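Local coordinates for protein aldehyde dehydrogenase (Staphylococcus aureus, PDB 6K10) that oxidises the carotenoid aldehyde 4,4'-diaponeurosporen-4-al to 4,4'-diaponeurosporenoic acid, probably with NAD+ as cofactor, in the biosynthesis of the virulence pigment staphyloxanthin, at residues Tyr112-Pro120 and Leu183-Thr194; Gly242-Thr250 and Pro287-Leu295. The protein carries 1 engineered substitution. All coordinates share one frame; numbering follows the deposited sequence.

Contact 1 (Tyr112-Pro120 and Leu183-Thr194)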
loop_
_atom_site.group_PDB
_atom_site.type_symbol
_atom_site.label_atom_id
_atom_site.label_comp_id
_atom_site.label_asym_id
_atom_site.label_seq_id
_atom_site.Cartn_x
_atom_site.Cartn_y
_atom_site.Cartn_z
ATOM N N TYR A 112 0.533 -1.678 13.137
ATOM C CA TYR A 112 -0.874 -1.331 12.970
ATOM C C TYR A 112 -1.687 -1.690 14.205
ATOM O O TYR A 112 -2.612 -0.961 14.577
ATOM C CB TYR A 112 -1.446 -2.047 11.747
ATOM C CG TYR A 112 -1.074 -1.421 10.427
ATOM C CD1 TYR A 112 -1.692 -0.258 9.992
ATOM C CD2 TYR A 112 -0.108 -1.997 9.613
ATOM C CE1 TYR A 112 -1.360 0.315 8.783
ATOM C CE2 TYR A 112 0.233 -1.430 8.402
ATOM C CZ TYR A 112 -0.395 -0.273 7.992
ATOM O OH TYR A 112 -0.065 0.298 6.787
ATOM N N GLY A 113 -1.363 -2.812 14.842
ATOM C CA GLY A 113 -2.115 -3.278 15.990
ATOM C C GLY A 113 -2.390 -4.766 15.941
ATOM O O GLY A 113 -1.480 -5.581 16.115
ATOM N N THR A 114 -3.646 -5.130 15.697
ATOM C CA THR A 114 -4.082 -6.520 15.628
ATOM C C THR A 114 -4.439 -6.839 14.181
ATOM O O THR A 114 -5.306 -6.182 13.596
ATOM C CB THR A 114 -5.275 -6.756 16.553
ATOM O OG1 THR A 114 -4.888 -6.489 17.907
ATOM C CG2 THR A 114 -5.767 -8.191 16.440
ATOM N N VAL A 115 -3.772 -7.842 13.608
ATOM C CA VAL A 115 -3.873 -8.116 12.181
ATOM C C VAL A 115 -4.442 -9.512 11.956
ATOM O O VAL A 115 -4.407 -10.382 12.832
ATOM C CB VAL A 115 -2.513 -7.965 11.466
ATOM C CG1 VAL A 115 -1.888 -6.617 11.792
ATOM C CG2 VAL A 115 -1.572 -9.103 11.846
ATOM N N LEU A 116 -4.970 -9.713 10.751
ATOM C CA LEU A 116 -5.567 -10.971 10.329
ATOM C C LEU A 116 -4.766 -11.539 9.167
ATOM O O LEU A 116 -4.441 -10.815 8.221
ATOM C CB LEU A 116 -7.027 -10.771 9.911
ATOM C CG LEU A 116 -7.758 -11.984 9.330
ATOM C CD1 LEU A 116 -7.762 -13.151 10.312
ATOM C CD2 LEU A 116 -9.174 -11.612 8.920
ATOM N N ILE A 117 -4.455 -12.832 9.238
ATOM C CA ILE A 117 -3.717 -13.530 8.192
ATOM C C ILE A 117 -4.549 -14.723 7.745
ATOM O O ILE A 117 -4.863 -15.606 8.554
ATOM C CB ILE A 117 -2.329 -13.978 8.674
ATOM C CG1 ILE A 117 -1.465 -12.759 9.003
ATOM C CG2 ILE A 117 -1.653 -14.846 7.624
ATOM C CD1 ILE A 117 -0.149 -13.101 9.659
ATOM N N ILE A 118 -4.906 -14.748 6.463
ATOM C CA ILE A 118 -5.685 -15.829 5.866
ATOM C C ILE A 118 -4.788 -16.571 4.887
ATOM O O ILE A 118 -4.180 -15.955 4.006
ATOM C CB ILE A 118 -6.942 -15.298 5.155
ATOM C CG1 ILE A 118 -7.831 -14.523 6.127
ATOM C CG2 ILE A 118 -7.716 -16.438 4.506
ATOM C CD1 ILE A 118 -8.874 -13.662 5.434
ATOM N N ALA A 119 -4.716 -17.894 5.029
ATOM C CA ALA A 119 -3.832 -18.673 4.181
ATOM C C ALA A 119 -4.586 -19.782 3.460
ATOM O O ALA A 119 -5.481 -20.399 4.043
ATOM C CB ALA A 119 -2.694 -19.288 4.993
ATOM N N PRO A 120 -4.232 -20.072 2.202
ATOM C CA PRO A 120 -4.937 -21.114 1.449
ATOM C C PRO A 120 -4.301 -22.485 1.623
ATOM O O PRO A 120 -3.440 -22.668 2.488
ATOM C CB PRO A 120 -4.824 -20.620 0.006
ATOM C CG PRO A 120 -3.475 -19.969 -0.021
ATOM C CD PRO A 120 -3.243 -19.378 1.359
ATOM N N LEU A 183 -14.352 -13.302 10.763
ATOM C CA LEU A 183 -13.117 -12.568 11.016
ATOM C C LEU A 183 -13.031 -11.293 10.183
ATOM O O LEU A 183 -12.612 -10.246 10.690
ATOM C CB LEU A 183 -11.914 -13.471 10.749
ATOM C CG LEU A 183 -11.672 -14.553 11.802
ATOM C CD1 LEU A 183 -10.811 -15.670 11.242
ATOM C CD2 LEU A 183 -11.011 -13.933 13.019
ATOM N N ILE A 184 -13.421 -11.354 8.907
ATOM C CA ILE A 184 -13.237 -10.209 8.019
ATOM C C ILE A 184 -14.196 -9.064 8.305
ATOM O O ILE A 184 -13.973 -7.951 7.814
ATOM C CB ILE A 184 -13.363 -10.629 6.540
ATOM C CG1 ILE A 184 -14.720 -11.278 6.267
ATOM C CG2 ILE A 184 -12.226 -11.563 6.153
ATOM C CD1 ILE A 184 -14.898 -11.715 4.824
ATOM N N HIS A 185 -15.252 -9.300 9.077
ATOM C CA HIS A 185 -16.165 -8.238 9.478
ATOM C C HIS A 185 -15.761 -7.577 10.787
ATOM O O HIS A 185 -16.418 -6.620 11.210
ATOM C CB HIS A 185 -17.593 -8.778 9.590
ATOM C CG HIS A 185 -18.215 -9.109 8.270
ATOM N ND1 HIS A 185 -18.335 -8.187 7.253
ATOM C CD2 HIS A 185 -18.750 -10.260 7.799
ATOM C CE1 HIS A 185 -18.915 -8.755 6.211
ATOM N NE2 HIS A 185 -19.178 -10.013 6.517
ATOM N N LEU A 186 -14.700 -8.064 11.439
ATOM C CA LEU A 186 -14.173 -7.450 12.644
ATOM C C LEU A 186 -13.178 -6.350 12.285
ATOM O O LEU A 186 -12.455 -6.460 11.290
ATOM C CB LEU A 186 -13.492 -8.499 13.520
ATOM C CG LEU A 186 -14.426 -9.565 14.094
ATOM C CD1 LEU A 186 -13.647 -10.619 14.864
ATOM C CD2 LEU A 186 -15.480 -8.917 14.978
ATOM N N PRO A 187 -13.115 -5.259 13.088
ATOM C CA PRO A 187 -12.251 -4.116 12.740
ATOM C C PRO A 187 -10.777 -4.378 13.036
ATOM O O PRO A 187 -10.148 -3.704 13.860
ATOM C CB PRO A 187 -12.838 -2.993 13.603
ATOM C CG PRO A 187 -13.316 -3.698 14.822
ATOM C CD PRO A 187 -13.853 -5.029 14.343
ATOM N N PHE A 188 -10.214 -5.375 12.356
ATOM C CA PHE A 188 -8.776 -5.589 12.392
ATOM C C PHE A 188 -8.050 -4.334 11.916
ATOM O O PHE A 188 -8.592 -3.516 11.169
ATOM C CB PHE A 188 -8.382 -6.773 11.506
ATOM C CG PHE A 188 -8.607 -8.118 12.138
ATOM C CD1 PHE A 188 -7.634 -8.696 12.938
ATOM C CD2 PHE A 188 -9.784 -8.813 11.917
ATOM C CE1 PHE A 188 -7.834 -9.938 13.512
ATOM C CE2 PHE A 188 -9.990 -10.055 12.490
ATOM C CZ PHE A 188 -9.014 -10.618 13.287
ATOM N N ASP A 189 -6.805 -4.183 12.357
ATOM C CA ASP A 189 -5.988 -3.066 11.905
ATOM C C ASP A 189 -5.287 -3.345 10.582
ATOM O O ASP A 189 -4.794 -2.405 9.949
ATOM C CB ASP A 189 -4.962 -2.694 12.981
ATOM C CG ASP A 189 -5.617 -2.337 14.306
ATOM O OD1 ASP A 189 -6.307 -1.297 14.363
ATOM O OD2 ASP A 189 -5.449 -3.094 15.285
ATOM N N TYR A 190 -5.238 -4.605 10.152
ATOM C CA TYR A 190 -4.715 -4.971 8.845
ATOM C C TYR A 190 -5.209 -6.370 8.508
ATOM O O TYR A 190 -5.381 -7.208 9.397
ATOM C CB TYR A 190 -3.182 -4.920 8.811
ATOM C CG TYR A 190 -2.619 -4.724 7.426
ATOM C CD1 TYR A 190 -2.422 -5.803 6.576
ATOM C CD2 TYR A 190 -2.289 -3.457 6.964
ATOM C CE1 TYR A 190 -1.913 -5.627 5.302
ATOM C CE2 TYR A 190 -1.777 -3.269 5.695
ATOM C CZ TYR A 190 -1.590 -4.355 4.868
ATOM O OH TYR A 190 -1.081 -4.159 3.605
ATOM N N VAL A 191 -5.443 -6.616 7.220
ATOM C CA VAL A 191 -5.856 -7.928 6.737
ATOM C C VAL A 191 -4.902 -8.368 5.636
ATOM O O VAL A 191 -4.699 -7.638 4.661
ATOM C CB VAL A 191 -7.309 -7.918 6.220
ATOM C CG1 VAL A 191 -7.642 -9.248 5.574
ATOM C CG2 VAL A 191 -8.272 -7.624 7.360
ATOM N N PHE A 192 -4.317 -9.552 5.793
ATOM C CA PHE A 192 -3.419 -10.146 4.808
ATOM C C PHE A 192 -4.070 -11.419 4.291
ATOM O O PHE A 192 -4.367 -12.320 5.079
ATOM C CB PHE A 192 -2.039 -10.436 5.422
ATOM C CG PHE A 192 -1.003 -10.881 4.417
ATOM C CD1 PHE A 192 -1.056 -12.147 3.846
ATOM C CD2 PHE A 192 0.022 -10.032 4.044
ATOM C CE1 PHE A 192 -0.111 -12.549 2.925
ATOM C CE2 PHE A 192 0.973 -10.435 3.121
ATOM C CZ PHE A 192 0.905 -11.695 2.563
ATOM N N PHE A 193 -4.284 -11.494 2.977
ATOM C CA PHE A 193 -5.018 -12.594 2.365
ATOM C C PHE A 193 -4.268 -13.148 1.162
ATOM O O PHE A 193 -3.852 -12.388 0.284
ATOM C CB PHE A 193 -6.424 -12.151 1.944
ATOM C CG PHE A 193 -7.114 -13.137 1.044
ATOM C CD1 PHE A 193 -7.829 -14.191 1.576
ATOM C CD2 PHE A 193 -7.048 -13.010 -0.337
ATOM C CE1 PHE A 193 -8.455 -15.103 0.759
ATOM C CE2 PHE A 193 -7.670 -13.922 -1.158
ATOM C CZ PHE A 193 -8.382 -14.967 -0.612
ATOM N N THR A 194 -4.116 -14.472 1.121
ATOM C CA THR A 194 -3.666 -15.198 -0.060
ATOM C C THR A 194 -4.726 -16.229 -0.403
ATOM O O THR A 194 -5.135 -17.008 0.463
ATOM C CB THR A 194 -2.317 -15.895 0.175
ATOM O OG1 THR A 194 -1.333 -14.927 0.555
ATOM C CG2 THR A 194 -1.842 -16.608 -1.089
HETATM O O HOH W 1 -1.455 -15.719 3.373
#

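Contact 2 (Gly242-Thr250 and Pro287-Leu295)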
loop_
_atom_site.group_PDB
_atom_site.type_symbol
_atom_site.label_atom_id
_atom_site.label_comp_id
_atom_site.label_asym_id
_atom_site.label_seq_id
_atom_site.Cartn_x
_atom_site.Cartn_y
_atom_site.Cartn_z
ATOM N N GLY A 242 8.945 -25.279 -12.462
ATOM C CA GLY A 242 7.960 -24.376 -11.896
ATOM C C GLY A 242 6.528 -24.847 -12.044
ATOM O O GLY A 242 5.673 -24.458 -11.242
ATOM N N LYS A 243 6.250 -25.683 -13.043
ATOM C CA LYS A 243 4.888 -26.128 -13.301
ATOM C C LYS A 243 4.481 -27.315 -12.436
ATOM O O LYS A 243 3.380 -27.322 -11.883
ATOM C CB LYS A 243 4.718 -26.491 -14.780
ATOM C CG LYS A 243 3.402 -27.188 -15.105
ATOM C CD LYS A 243 2.219 -26.302 -14.744
ATOM C CE LYS A 243 0.928 -26.791 -15.378
ATOM N NZ LYS A 243 -0.176 -25.806 -15.182
ATOM N N PHE A 244 5.341 -28.319 -12.297
ATOM C CA PHE A 244 4.938 -29.578 -11.686
ATOM C C PHE A 244 5.433 -29.745 -10.257
ATOM O O PHE A 244 5.133 -30.763 -9.625
ATOM C CB PHE A 244 5.389 -30.734 -12.580
ATOM C CG PHE A 244 4.714 -30.718 -13.917
ATOM C CD1 PHE A 244 3.369 -31.032 -14.021
ATOM C CD2 PHE A 244 5.395 -30.321 -15.054
ATOM C CE1 PHE A 244 2.724 -30.987 -15.243
ATOM C CE2 PHE A 244 4.757 -30.276 -16.280
ATOM C CZ PHE A 244 3.419 -30.611 -16.373
ATOM N N THR A 245 6.170 -28.770 -9.732
ATOM C CA THR A 245 6.286 -28.622 -8.289
ATOM C C THR A 245 4.896 -28.452 -7.684
ATOM O O THR A 245 4.064 -27.707 -8.211
ATOM C CB THR A 245 7.166 -27.413 -7.953
ATOM O OG1 THR A 245 8.527 -27.694 -8.304
ATOM C CG2 THR A 245 7.084 -27.069 -6.470
ATOM N N ASN A 246 4.642 -29.167 -6.586
ATOM C CA ASN A 246 3.356 -29.132 -5.881
ATOM C C ASN A 246 2.198 -29.539 -6.789
ATOM O O ASN A 246 1.056 -29.119 -6.580
ATOM C CB ASN A 246 3.091 -27.755 -5.263
ATOM C CG ASN A 246 2.140 -27.819 -4.079
ATOM O OD1 ASN A 246 2.045 -28.840 -3.397
ATOM N ND2 ASN A 246 1.427 -26.725 -3.836
ATOM N N ALA A 247 2.488 -30.359 -7.801
ATOM C CA ALA A 247 1.487 -30.838 -8.756
ATOM C C ALA A 247 0.733 -29.679 -9.407
ATOM O O ALA A 247 -0.463 -29.766 -9.684
ATOM C CB ALA A 247 0.513 -31.816 -8.093
ATOM N N GLY A 248 1.439 -28.577 -9.647
ATOM C CA GLY A 248 0.849 -27.435 -10.315
ATOM C C GLY A 248 0.022 -26.519 -9.442
ATOM O O GLY A 248 -0.524 -25.534 -9.954
ATOM N N GLN A 249 -0.080 -26.798 -8.146
ATOM C CA GLN A 249 -0.929 -26.015 -7.250
ATOM C C GLN A 249 -0.132 -24.829 -6.699
ATOM O O GLN A 249 0.197 -24.738 -5.516
ATOM C CB GLN A 249 -1.483 -26.911 -6.149
ATOM C CG GLN A 249 -2.239 -28.109 -6.722
ATOM C CD GLN A 249 -2.578 -29.164 -5.690
ATOM O OE1 GLN A 249 -3.741 -29.347 -5.332
ATOM N NE2 GLN A 249 -1.562 -29.880 -5.220
ATOM N N THR A 250 0.171 -23.902 -7.605
ATOM C CA THR A 250 0.991 -22.738 -7.303
ATOM C C THR A 250 0.447 -21.537 -8.062
ATOM O O THR A 250 0.117 -21.640 -9.246
ATOM C CB THR A 250 2.459 -22.977 -7.683
ATOM O OG1 THR A 250 2.903 -24.216 -7.116
ATOM C CG2 THR A 250 3.340 -21.849 -7.170
ATOM N N PRO A 287 8.608 -40.590 -6.077
ATOM C CA PRO A 287 8.480 -39.981 -4.749
ATOM C C PRO A 287 8.683 -38.476 -4.744
ATOM O O PRO A 287 8.661 -37.867 -3.669
ATOM C CB PRO A 287 9.590 -40.681 -3.960
ATOM C CG PRO A 287 10.672 -40.849 -4.982
ATOM C CD PRO A 287 9.960 -41.136 -6.296
ATOM N N ASP A 288 8.883 -37.869 -5.911
ATOM C CA ASP A 288 9.172 -36.448 -6.035
ATOM C C ASP A 288 7.975 -35.658 -6.548
ATOM O O ASP A 288 8.109 -34.466 -6.840
ATOM C CB ASP A 288 10.366 -36.247 -6.967
ATOM C CG ASP A 288 11.605 -36.966 -6.482
ATOM O OD1 ASP A 288 11.784 -37.078 -5.251
ATOM O OD2 ASP A 288 12.383 -37.448 -7.330
ATOM N N TYR A 289 6.814 -36.293 -6.664
ATOM C CA TYR A 289 5.661 -35.694 -7.314
ATOM C C TYR A 289 4.463 -35.727 -6.377
ATOM O O TYR A 289 4.192 -36.748 -5.739
ATOM C CB TYR A 289 5.345 -36.422 -8.623
ATOM C CG TYR A 289 4.219 -35.800 -9.403
ATOM C CD1 TYR A 289 4.332 -34.514 -9.911
ATOM C CD2 TYR A 289 3.048 -36.503 -9.641
ATOM C CE1 TYR A 289 3.303 -33.940 -10.628
ATOM C CE2 TYR A 289 2.018 -35.941 -10.355
ATOM C CZ TYR A 289 2.150 -34.661 -10.845
ATOM O OH TYR A 289 1.118 -34.110 -11.557
ATOM N N GLY A 290 3.745 -34.605 -6.309
ATOM C CA GLY A 290 2.697 -34.411 -5.330
ATOM C C GLY A 290 1.334 -34.874 -5.809
ATOM O O GLY A 290 1.180 -35.490 -6.866
ATOM N N ARG A 291 0.322 -34.562 -4.998
ATOM C CA ARG A 291 -1.050 -34.986 -5.235
ATOM C C ARG A 291 -1.996 -33.805 -5.059
ATOM O O ARG A 291 -1.642 -32.777 -4.477
ATOM C CB ARG A 291 -1.456 -36.120 -4.283
ATOM C CG ARG A 291 -0.609 -37.379 -4.408
ATOM C CD ARG A 291 -0.854 -38.063 -5.739
ATOM N NE ARG A 291 -0.154 -39.341 -5.856
ATOM C CZ ARG A 291 1.081 -39.476 -6.328
ATOM N NH1 ARG A 291 1.761 -38.412 -6.732
ATOM N NH2 ARG A 291 1.633 -40.680 -6.402
ATOM N N ILE A 292 -3.219 -33.973 -5.557
ATOM C CA ILE A 292 -4.226 -32.918 -5.492
ATOM C C ILE A 292 -4.805 -32.853 -4.082
ATOM O O ILE A 292 -4.954 -33.874 -3.403
ATOM C CB ILE A 292 -5.317 -33.158 -6.556
ATOM C CG1 ILE A 292 -4.675 -33.376 -7.929
ATOM C CG2 ILE A 292 -6.279 -31.983 -6.621
ATOM C CD1 ILE A 292 -3.742 -32.252 -8.361
ATOM N N VAL A 293 -5.146 -31.636 -3.640
ATOM C CA VAL A 293 -5.437 -31.397 -2.225
ATOM C C VAL A 293 -6.639 -32.212 -1.756
ATOM O O VAL A 293 -6.604 -32.821 -0.680
ATOM C CB VAL A 293 -5.640 -29.893 -1.961
ATOM C CG1 VAL A 293 -6.755 -29.319 -2.834
ATOM C CG2 VAL A 293 -5.929 -29.645 -0.483
ATOM N N ASN A 294 -7.719 -32.232 -2.535
ATOM C CA ASN A 294 -8.937 -32.910 -2.113
ATOM C C ASN A 294 -9.704 -33.391 -3.339
ATOM O O ASN A 294 -9.308 -33.150 -4.483
ATOM C CB ASN A 294 -9.792 -32.003 -1.212
ATOM C CG ASN A 294 -10.387 -30.809 -1.948
ATOM O OD1 ASN A 294 -10.134 -30.590 -3.133
ATOM N ND2 ASN A 294 -11.187 -30.025 -1.234
ATOM N N LEU A 295 -10.821 -34.078 -3.085
ATOM C CA LEU A 295 -11.591 -34.679 -4.170
ATOM C C LEU A 295 -12.278 -33.633 -5.036
ATOM O O LEU A 295 -12.461 -33.856 -6.238
ATOM C CB LEU A 295 -12.618 -35.655 -3.600
ATOM C CG LEU A 295 -12.023 -37.005 -3.203
ATOM C CD1 LEU A 295 -13.054 -37.859 -2.488
ATOM C CD2 LEU A 295 -11.478 -37.725 -4.433
HETATM O O HOH W 2 5.174 -32.168 -7.182
#

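Contact 1 (Tyr112-Pro120 and Leu183-Thr194)
Leu116 sets its CB over the centre of the Phe188 ring, 3.6 Å from the centroid and only 6° off the normal, a CH-pi contact. With CG anti to the backbone N (chi1 175°), its methyls stay against the ring, CD1 near CZ and CD2 near CE2, and CD2 also meets Leu183 CB at 3.8 Å. Strands 114-118 and 190-194 lie parallel in the mixed sheet of the Rossmann-like domain that binds NAD in aldehyde dehydrogenases, their nearly parallel axes 4.7 Å apart. On the same face as Leu116, Ile118 presses CG2 on the edge of the Phe193 ring, while its CD1 reaches Ile184 CG2. The other face carries Val115, Ile117, Tyr190 and Phe192; helix 126-138 packs on Val115 and Phe192. Near Asp189, the Tyr112 and Tyr190 rings meet obliquely. A ladder of backbone bonds joins the strands, Leu116 N to Tyr190 O, Phe192 N to Leu116 O and Ile118 N to Phe192 O. Water 1 links Ile118 O to Thr194 OG1, beside Glu217, a predicted active-site residue. Asp189 grips Thr114 twice: its N donates to Thr114 O at 2.8 Å, and its OD2 takes Thr114 N on the anti lone pair, almost straight at 177°.

Contact 2 (Gly242-Thr250 and Pro287-Leu295)
Gln249 and the backbone of Arg291-Val293 make the close part of this contact. The amide oxygen OE1 accepts Val293 N at 3.2 Å, in its carbonyl plane and on a lone pair, though the N-H...O angle is only 138°. On the other side of the amide, NE2 gives to Arg291 O at 3.0 Å, from above that carbonyl's plane, and also to Asn246 O, which lies within 3° of the amide plane. Three bonds therefore fix the flip and rotation of the carboxamide, and the chain extended beyond CG (chi2 169°) carries it across to the loop. Asn246 O also takes Gln249 N, the two donors coming from opposite faces of its plane. These bonds join the turn after helix 232-244, which leads to Ser251, the engineered residue at a predicted active-site position of the aldehyde dehydrogenase fold, to the loop that enters helix 295-307, where Asn294 is the N-cap.

Ala247 adds apolar contact at van der Waals distance, its CB 3.9 Å from Gly290 C. Tyr289 brings a ring edge to Phe244 O, 3.8 Å from CE1, while its hydroxyl bonds to Ile325 O. A water bridges Phe244 O, to which it donates at 2.8 Å, and Gly290 N, from which it accepts. On the looser side, partly exposed Arg291 turns its CB away from the turn, and its guanidinium forms a salt bridge with Glu322.

How the contacts relate
Both contacts are buried, but contact 1 hides 883 Å² between its segments and contact 2 only 319 Å². They hold different elements: contact 1 joins neighbouring strands of one sheet and a helix end, contact 2 a post-helical turn and an irregular loop, so backbone ladder and apolar faces give way to a side-chain amide and a water. Their centres lie 28 Å apart and their nearest atoms about 8 Å, without touching. The predicted active site falls near both, with Thr194 about 6 Å from the engineered Ser251 and Gln249 about 9 Å, side chain to side chain. Tyr112 in contact 1 packs on Val414 of the second subunit, and the 287-295 loop hydrogen-bonds to it through Asp288 OD2 and Tyr453 N of that subunit.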